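Local coordinates for protein putative ring-cleaving dioxygenase MhqO (Bacillus subtilis subsp. subtilis, PDB 3OAJ) that probably cleaves aromatic rings as an iron(II)-dependent extradiol dioxygenase and may contribute to the breakdown of aromatic compounds, at residues G8-T13 with G59-F64; H217-R222 with G261-E266; Y241-V246 with N253-R258. All coordinates share one frame; numbering follows the deposited sequence.

Interaction 1: residues G8-T13 with G59-F64; sequences GIHHIT and GTIITF. With ZN (zinc ion), chain C; SO4 (sulfate ion), chain D.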
# COMPACT_ATOMS: atom_id res chain seq x y z
N GLY A 8 -5.30 -11.29 0.06
CA GLY A 8 -5.47 -9.88 -0.33
C GLY A 8 -4.16 -9.12 -0.32
O GLY A 8 -3.08 -9.73 -0.23
N ILE A 9 -4.26 -7.80 -0.37
CA ILE A 9 -3.08 -6.95 -0.34
C ILE A 9 -2.33 -7.09 1.01
O ILE A 9 -2.96 -7.12 2.09
CB ILE A 9 -3.48 -5.48 -0.56
CG1 ILE A 9 -4.13 -5.28 -1.94
CG2 ILE A 9 -2.29 -4.53 -0.33
CD1 ILE A 9 -4.89 -3.95 -2.08
N HIS A 10 -1.01 -7.21 0.91
CA HIS A 10 -0.11 -7.14 2.05
C HIS A 10 0.28 -5.68 2.28
O HIS A 10 0.04 -5.13 3.35
CB HIS A 10 1.14 -8.03 1.80
CG HIS A 10 2.06 -8.13 2.97
ND1 HIS A 10 2.94 -7.12 3.32
CD2 HIS A 10 2.27 -9.13 3.86
CE1 HIS A 10 3.63 -7.49 4.39
NE2 HIS A 10 3.27 -8.71 4.72
N HIS A 11 0.89 -5.05 1.28
CA HIS A 11 1.23 -3.63 1.36
C HIS A 11 1.29 -3.07 -0.05
O HIS A 11 1.28 -3.82 -1.02
CB HIS A 11 2.57 -3.39 2.08
CG HIS A 11 3.76 -3.99 1.39
ND1 HIS A 11 4.18 -5.28 1.62
CD2 HIS A 11 4.64 -3.45 0.51
CE1 HIS A 11 5.28 -5.52 0.91
NE2 HIS A 11 5.57 -4.43 0.22
N ILE A 12 1.32 -1.74 -0.14
CA ILE A 12 1.56 -1.04 -1.38
C ILE A 12 2.72 -0.08 -1.12
O ILE A 12 2.84 0.51 -0.05
CB ILE A 12 0.28 -0.25 -1.78
CG1 ILE A 12 -0.81 -1.23 -2.26
CG2 ILE A 12 0.55 0.79 -2.86
CD1 ILE A 12 -2.22 -0.64 -2.29
N THR A 13 3.56 0.09 -2.13
CA THR A 13 4.77 0.89 -1.99
C THR A 13 4.82 1.96 -3.07
O THR A 13 4.60 1.69 -4.25
CB THR A 13 6.02 -0.01 -2.04
OG1 THR A 13 5.98 -0.87 -0.91
CG2 THR A 13 7.34 0.81 -2.08
N GLY A 59 -2.32 -5.89 5.00
CA GLY A 59 -3.56 -5.34 4.46
C GLY A 59 -3.86 -3.93 4.90
O GLY A 59 -4.84 -3.34 4.45
N THR A 60 -2.99 -3.37 5.76
CA THR A 60 -3.11 -1.98 6.23
C THR A 60 -1.89 -1.13 5.91
O THR A 60 -1.89 0.06 6.18
CB THR A 60 -3.32 -1.89 7.76
OG1 THR A 60 -2.07 -2.07 8.44
CG2 THR A 60 -4.38 -2.89 8.31
N ILE A 61 -0.86 -1.75 5.32
CA ILE A 61 0.49 -1.20 5.25
C ILE A 61 0.75 -0.43 3.96
O ILE A 61 0.79 -1.00 2.88
CB ILE A 61 1.55 -2.32 5.35
CG1 ILE A 61 1.32 -3.20 6.60
CG2 ILE A 61 2.98 -1.73 5.32
CD1 ILE A 61 2.02 -4.55 6.50
N ILE A 62 0.91 0.88 4.10
CA ILE A 62 1.33 1.73 2.99
C ILE A 62 2.76 2.15 3.26
O ILE A 62 3.11 2.58 4.36
CB ILE A 62 0.34 2.94 2.78
CG1 ILE A 62 0.70 3.74 1.51
CG2 ILE A 62 0.23 3.82 4.03
CD1 ILE A 62 0.46 3.02 0.19
N THR A 63 3.61 2.00 2.25
CA THR A 63 5.04 2.21 2.41
C THR A 63 5.58 3.20 1.39
O THR A 63 5.05 3.30 0.28
CB THR A 63 5.87 0.87 2.36
OG1 THR A 63 6.60 0.79 1.14
CG2 THR A 63 5.00 -0.36 2.51
N PHE A 64 6.63 3.92 1.79
CA PHE A 64 7.11 5.05 0.98
C PHE A 64 8.61 5.12 0.91
O PHE A 64 9.31 4.89 1.90
CB PHE A 64 6.61 6.37 1.60
CG PHE A 64 5.14 6.48 1.64
CD1 PHE A 64 4.40 6.75 0.48
CD2 PHE A 64 4.45 6.27 2.85
CE1 PHE A 64 3.01 6.84 0.53
CE2 PHE A 64 3.07 6.36 2.92
CZ PHE A 64 2.35 6.64 1.75
ZN ZN C . 6.93 -4.48 -1.38
S SO4 D . 9.10 -3.60 -0.56
O1 SO4 D . 9.77 -3.71 -1.86
O2 SO4 D . 9.99 -3.14 0.49
O3 SO4 D . 7.93 -2.73 -0.63
O4 SO4 D . 8.69 -4.96 -0.19

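Interaction 2: residues H217-R222 with G261-E266; sequences HHIAWR and GEILFE. With ZN (zinc ion), chain C.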
# COMPACT_ATOMS: atom_id res chain seq x y z
N HIS A 217 4.77 2.28 -6.88
CA HIS A 217 5.88 1.48 -7.42
C HIS A 217 5.47 0.03 -7.64
O HIS A 217 5.77 -0.57 -8.67
CB HIS A 217 7.10 1.55 -6.50
CG HIS A 217 8.31 0.85 -7.05
ND1 HIS A 217 9.28 1.50 -7.78
CD2 HIS A 217 8.67 -0.45 -7.01
CE1 HIS A 217 10.21 0.63 -8.15
NE2 HIS A 217 9.86 -0.56 -7.69
N HIS A 218 4.79 -0.55 -6.64
CA HIS A 218 4.31 -1.92 -6.75
C HIS A 218 3.24 -2.24 -5.72
O HIS A 218 3.03 -1.48 -4.75
CB HIS A 218 5.47 -2.92 -6.66
CG HIS A 218 6.19 -2.91 -5.34
ND1 HIS A 218 7.32 -2.15 -5.12
CD2 HIS A 218 5.99 -3.62 -4.20
CE1 HIS A 218 7.78 -2.38 -3.90
NE2 HIS A 218 6.98 -3.26 -3.32
N ILE A 219 2.55 -3.36 -5.95
CA ILE A 219 1.56 -3.86 -5.03
C ILE A 219 1.93 -5.26 -4.57
O ILE A 219 2.23 -6.13 -5.39
CB ILE A 219 0.13 -3.77 -5.66
CG1 ILE A 219 -0.94 -4.29 -4.67
CG2 ILE A 219 0.05 -4.49 -7.02
CD1 ILE A 219 -2.36 -3.78 -4.97
N ALA A 220 1.89 -5.48 -3.25
CA ALA A 220 2.23 -6.78 -2.68
C ALA A 220 0.98 -7.50 -2.19
O ALA A 220 0.10 -6.91 -1.52
CB ALA A 220 3.22 -6.62 -1.54
N TRP A 221 0.92 -8.78 -2.54
CA TRP A 221 -0.13 -9.69 -2.11
C TRP A 221 0.38 -10.60 -1.00
O TRP A 221 1.56 -10.91 -0.95
CB TRP A 221 -0.58 -10.52 -3.32
CG TRP A 221 -0.93 -9.64 -4.48
CD1 TRP A 221 -0.12 -9.29 -5.52
CD2 TRP A 221 -2.17 -8.95 -4.70
NE1 TRP A 221 -0.77 -8.43 -6.36
CE2 TRP A 221 -2.04 -8.22 -5.89
CE3 TRP A 221 -3.39 -8.90 -4.00
CZ2 TRP A 221 -3.06 -7.43 -6.41
CZ3 TRP A 221 -4.42 -8.11 -4.52
CH2 TRP A 221 -4.25 -7.42 -5.73
N ARG A 222 -0.52 -11.00 -0.12
CA ARG A 222 -0.17 -11.81 1.05
C ARG A 222 0.08 -13.27 0.76
O ARG A 222 -0.61 -13.90 -0.04
CB ARG A 222 -1.30 -11.72 2.09
CG ARG A 222 -1.44 -10.33 2.68
CD ARG A 222 -2.72 -10.15 3.45
NE ARG A 222 -2.75 -11.02 4.61
CZ ARG A 222 -3.80 -11.16 5.41
NH1 ARG A 222 -4.91 -10.47 5.18
NH2 ARG A 222 -3.73 -11.98 6.43
N GLY A 261 0.31 -6.99 -17.84
CA GLY A 261 -0.14 -5.60 -18.00
C GLY A 261 0.89 -4.59 -17.53
O GLY A 261 0.62 -3.38 -17.49
N GLU A 262 2.08 -5.08 -17.18
CA GLU A 262 3.25 -4.28 -16.77
C GLU A 262 3.23 -3.74 -15.34
O GLU A 262 4.14 -3.00 -14.94
CB GLU A 262 3.57 -3.17 -17.79
CG GLU A 262 4.11 -3.73 -19.12
CD GLU A 262 5.35 -4.60 -18.91
OE1 GLU A 262 6.26 -4.15 -18.20
OE2 GLU A 262 5.40 -5.72 -19.46
N ILE A 263 2.25 -4.15 -14.53
CA ILE A 263 2.25 -3.79 -13.12
C ILE A 263 3.25 -4.68 -12.39
O ILE A 263 3.29 -5.89 -12.64
CB ILE A 263 0.85 -3.94 -12.50
CG1 ILE A 263 -0.20 -3.19 -13.33
CG2 ILE A 263 0.83 -3.39 -11.09
CD1 ILE A 263 -1.64 -3.54 -12.95
N LEU A 264 4.03 -4.10 -11.49
CA LEU A 264 4.93 -4.89 -10.66
C LEU A 264 4.17 -5.44 -9.46
O LEU A 264 3.63 -4.67 -8.65
CB LEU A 264 6.14 -4.06 -10.24
CG LEU A 264 7.18 -4.82 -9.39
CD1 LEU A 264 7.71 -6.03 -10.15
CD2 LEU A 264 8.33 -3.89 -8.98
N PHE A 265 4.11 -6.77 -9.37
CA PHE A 265 3.45 -7.44 -8.25
C PHE A 265 4.52 -8.01 -7.32
O PHE A 265 5.66 -8.29 -7.71
CB PHE A 265 2.61 -8.62 -8.77
CG PHE A 265 1.20 -8.25 -9.22
CD1 PHE A 265 0.82 -6.94 -9.48
CD2 PHE A 265 0.26 -9.27 -9.43
CE1 PHE A 265 -0.46 -6.64 -9.91
CE2 PHE A 265 -1.05 -8.97 -9.84
CZ PHE A 265 -1.41 -7.65 -10.09
N GLU A 266 4.11 -8.25 -6.08
CA GLU A 266 4.99 -8.85 -5.09
C GLU A 266 4.15 -9.83 -4.30
O GLU A 266 2.95 -9.64 -4.16
CB GLU A 266 5.54 -7.74 -4.18
CG GLU A 266 6.31 -8.23 -2.92
CD GLU A 266 6.75 -7.10 -2.03
OE1 GLU A 266 6.49 -5.92 -2.35
OE2 GLU A 266 7.36 -7.39 -0.98
ZN ZN C . 6.93 -4.48 -1.38
O HOH W 1 3.83 -1.20 -11.03

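Interaction 3: residues Y241-V246 with N253-R258; sequences YGVTPV and NAIYFR. With SO4 (sulfate ion), chain D.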
# COMPACT_ATOMS: atom_id res chain seq x y z
N TYR A 241 5.57 -16.27 -15.93
CA TYR A 241 6.16 -15.04 -15.42
C TYR A 241 7.60 -15.27 -14.95
O TYR A 241 7.94 -16.36 -14.51
CB TYR A 241 5.35 -14.50 -14.25
CG TYR A 241 3.90 -14.23 -14.58
CD1 TYR A 241 2.93 -15.24 -14.44
CD2 TYR A 241 3.50 -12.99 -15.07
CE1 TYR A 241 1.60 -15.00 -14.75
CE2 TYR A 241 2.17 -12.74 -15.39
CZ TYR A 241 1.23 -13.74 -15.23
OH TYR A 241 -0.07 -13.46 -15.55
N GLY A 242 8.43 -14.23 -15.06
CA GLY A 242 9.69 -14.20 -14.33
C GLY A 242 9.46 -13.82 -12.87
O GLY A 242 8.72 -12.87 -12.60
N VAL A 243 10.11 -14.52 -11.95
CA VAL A 243 9.98 -14.25 -10.51
C VAL A 243 11.36 -14.18 -9.86
O VAL A 243 12.25 -14.99 -10.17
CB VAL A 243 9.06 -15.30 -9.76
CG1 VAL A 243 9.64 -16.68 -9.79
CG2 VAL A 243 8.74 -14.87 -8.32
N THR A 244 11.53 -13.21 -8.96
CA THR A 244 12.80 -13.06 -8.27
C THR A 244 13.03 -14.17 -7.24
O THR A 244 12.08 -14.85 -6.84
CB THR A 244 12.88 -11.73 -7.51
OG1 THR A 244 11.94 -11.74 -6.42
CG2 THR A 244 12.64 -10.54 -8.41
N PRO A 245 14.30 -14.31 -6.79
CA PRO A 245 14.53 -15.08 -5.58
C PRO A 245 13.83 -14.44 -4.38
O PRO A 245 13.41 -13.26 -4.44
CB PRO A 245 16.05 -15.02 -5.41
CG PRO A 245 16.58 -14.66 -6.75
CD PRO A 245 15.55 -13.76 -7.34
N VAL A 246 13.67 -15.22 -3.32
CA VAL A 246 13.17 -14.69 -2.06
C VAL A 246 14.20 -13.73 -1.50
O VAL A 246 15.39 -14.07 -1.40
CB VAL A 246 12.92 -15.80 -1.02
CG1 VAL A 246 12.49 -15.20 0.32
CG2 VAL A 246 11.90 -16.81 -1.53
N ASN A 253 9.38 -11.62 4.12
CA ASN A 253 10.15 -12.05 2.95
C ASN A 253 9.33 -11.70 1.71
O ASN A 253 8.09 -11.69 1.76
CB ASN A 253 10.45 -13.55 3.02
CG ASN A 253 11.41 -13.91 4.14
OD1 ASN A 253 12.30 -13.13 4.48
ND2 ASN A 253 11.20 -15.07 4.76
N ALA A 254 10.02 -11.38 0.62
CA ALA A 254 9.42 -10.89 -0.61
C ALA A 254 9.89 -11.63 -1.85
O ALA A 254 11.06 -11.99 -1.95
CB ALA A 254 9.74 -9.42 -0.78
N ILE A 255 8.96 -11.88 -2.78
CA ILE A 255 9.29 -12.20 -4.18
C ILE A 255 8.54 -11.22 -5.06
O ILE A 255 7.46 -10.75 -4.69
CB ILE A 255 8.95 -13.65 -4.57
CG1 ILE A 255 7.45 -13.96 -4.35
CG2 ILE A 255 9.80 -14.62 -3.76
CD1 ILE A 255 7.03 -15.37 -4.79
N TYR A 256 9.12 -10.93 -6.22
CA TYR A 256 8.55 -9.95 -7.16
C TYR A 256 8.39 -10.55 -8.56
O TYR A 256 9.23 -11.33 -9.02
CB TYR A 256 9.45 -8.71 -7.27
CG TYR A 256 9.78 -8.04 -5.95
CD1 TYR A 256 9.02 -6.97 -5.47
CD2 TYR A 256 10.84 -8.51 -5.16
CE1 TYR A 256 9.33 -6.36 -4.24
CE2 TYR A 256 11.16 -7.92 -3.94
CZ TYR A 256 10.40 -6.85 -3.48
OH TYR A 256 10.71 -6.26 -2.27
N PHE A 257 7.32 -10.14 -9.24
CA PHE A 257 7.15 -10.49 -10.65
C PHE A 257 6.35 -9.41 -11.35
O PHE A 257 5.35 -8.93 -10.81
CB PHE A 257 6.50 -11.87 -10.83
CG PHE A 257 5.08 -11.98 -10.34
CD1 PHE A 257 4.80 -12.13 -8.98
CD2 PHE A 257 4.01 -12.03 -11.25
CE1 PHE A 257 3.48 -12.28 -8.52
CE2 PHE A 257 2.69 -12.18 -10.80
CZ PHE A 257 2.43 -12.31 -9.44
N ARG A 258 6.82 -9.02 -12.54
CA ARG A 258 6.07 -8.08 -13.35
C ARG A 258 5.03 -8.82 -14.14
O ARG A 258 5.34 -9.81 -14.83
CB ARG A 258 6.97 -7.27 -14.28
CG ARG A 258 6.23 -6.03 -14.80
CD ARG A 258 7.15 -4.97 -15.29
NE ARG A 258 8.03 -4.43 -14.26
CZ ARG A 258 7.78 -3.35 -13.53
NH1 ARG A 258 6.63 -2.68 -13.65
NH2 ARG A 258 8.70 -2.93 -12.66
S SO4 D . 9.10 -3.60 -0.56
O1 SO4 D . 9.77 -3.71 -1.86
O2 SO4 D . 9.99 -3.14 0.49
O3 SO4 D . 7.93 -2.73 -0.63
O4 SO4 D . 8.69 -4.96 -0.19
O HOH W 2 9.23 -10.26 -13.51
O HOH W 3 7.43 -11.54 -15.69
O HOH W 4 10.95 -10.81 -11.40

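Interaction 1: residues G8-T13 with G59-F64
Thr13 OG1 has two polar partners: it lies 2.7 Å from Thr63 OG1 on the neighbouring strand and donates a hydrogen bond to O3 of a bound sulfate. Thr63 OG1 is itself hydrogen-bonded to His48, so a chain of polar groups runs from the sheet to the anion. Threonine suits both places, being small and beta-branched for a strand yet carrying a hydroxyl. Sulfate O3 and O4 both bind a zinc ion, which His11 NE2 reaches at 2.1 Å. The His11 ring gets there because its CG sits between the backbone N and the carbonyl carbon (chi1 63°), which raises the imidazole from the sheet on the same face as Ile61 and Thr63; Ile61 CB packs against His11 CB at 3.6 Å. The other ring nitrogen, His11 ND1, donates in its own ring plane to His10 ND1 at 2.8 Å, with a straight N-H...N angle of 180°. Together with the zinc bond, this second-shell bond should hold the ring's rotation. On the opposite face, Ile62 CD1 meets Ile12 CG2 at 3.8 Å, and Phe154 lies beyond them. The backbones pair in parallel around Ile12, whose N bonds to Ile61 O and whose O accepts from Thr63 N at 2.8 Å. At the start of the pairing, Gly59 N reaches His10 O; with phi at 92°, a CB here would jam against the preceding carbonyl O, which calls for glycine. His10 and His11 both face Ala220, a classic beta bulge, which lets two consecutive residues bring their imidazoles together. Parallel first and last strands of a beta-alpha-beta-beta-beta unit are characteristic of the vicinal oxygen chelate fold, here with a metal-binding histidine on the first.

Interaction 2: residues H217-R222 with G261-E266
Trp221 and Phe265 form a T-shaped pair: the indole edge points at the phenyl face, with planes 61° apart, and Trp221 NE1 stands 3.3 Å above the Phe265 ring plane, over its centre. Ile219 lies alongside Phe265, pointing the same way, and its CG2 touches Phe265 CD1 at 3.6 Å. This face of the sheet is thus an aromatic and aliphatic layer.

The other face carries the metal ligands. The His218 ring and the Glu266 carboxylate cross with planes 51° apart, turning His218 NE2 and Glu266 OE1 toward one zinc ion, to which NE2 binds at 2.3 Å. Glu266 reaches the metal with CG anti to its backbone N (chi1 170°) and an extended chain, laid over Ala220, whose small CB lies 3.4 Å from Glu266 OE1. The parallel backbones are joined by Trp221 N to Glu266 O, a nearly straight bond of 2.7 Å.

With His11, these two ligands make the two-histidine, one-carboxylate set familiar from extradiol dioxygenases. There it holds iron(II), probably the natural metal here too, while leaving coordination positions for substrate and oxygen, consistent with a sulfate, probably from the crystallisation liquor, binding this zinc.

Interaction 3: residues Y241-V246 with N253-R258
Thr244 and Tyr256 tie an extended loop, residues 241-246, to strand 253-258 in the last beta-alpha-beta-beta-beta unit of the vicinal oxygen chelate fold, the two running in nearly opposite directions. Followed outward, the Tyr256 side chain starts with CB against Thr244 CG2 at 3.9 Å. The ring then turns its edge to the threonine, with Tyr256 CD2 lying 3.6 Å from Thr244 OG1. On the other edge, CE1 approaches sulfate O1 and Glu266 OE1. At the tip, Tyr256 OH donates to sulfate O1 at 2.7 Å and is also hydrogen-bonded to Arg249, so tyrosine spans the distance from the loop to the metal pocket.

Thr244 is placed for two tasks. Its OG1 stands between the backbone N and the carbonyl carbon (chi1 67°), where it accepts from Tyr256 N at 2.9 Å and donates to Pro245 O. Its own N bonds to Tyr256 O, so the threonine holds both polar backbone atoms of Tyr256.

Mostly apolar groups face the helices. Phe257 directs its edge at the face of Tyr241 in a T-shaped pair with planes 67° apart, and Leu170 touches both side chains. Val243 CG2 meets Ile255 CB at 3.9 Å, beta-branched residues that suit extended backbone.

At the Gly242 end water takes over from direct pairing. One water accepts from Gly242 N and donates to Arg258 O; another accepts from Arg258 N and donates to Gly242 O at 2.8 Å.

In the fold
From the N terminus, interaction 1 comes first: strand 9-16 is joined by strand 61-66 after a helix and two strands, closing the first beta-alpha-beta-beta-beta unit. Much later, interaction 2 closes a somewhat shorter loop between strands 215-223 and 264-269, and interaction 3 is nested inside that loop, joining the segment after helix 226-238 to strand 253-258. No loops cross. All three contacts reach one eight-stranded mixed sheet, in which the neighbouring strands 9-16 and 215-223 join the first unit to the last, His10 N probably bonding to Ala220 O. Interactions 1 and 2 share the zinc ion, whereas interaction 1 and interaction 3 meet through the sulfate.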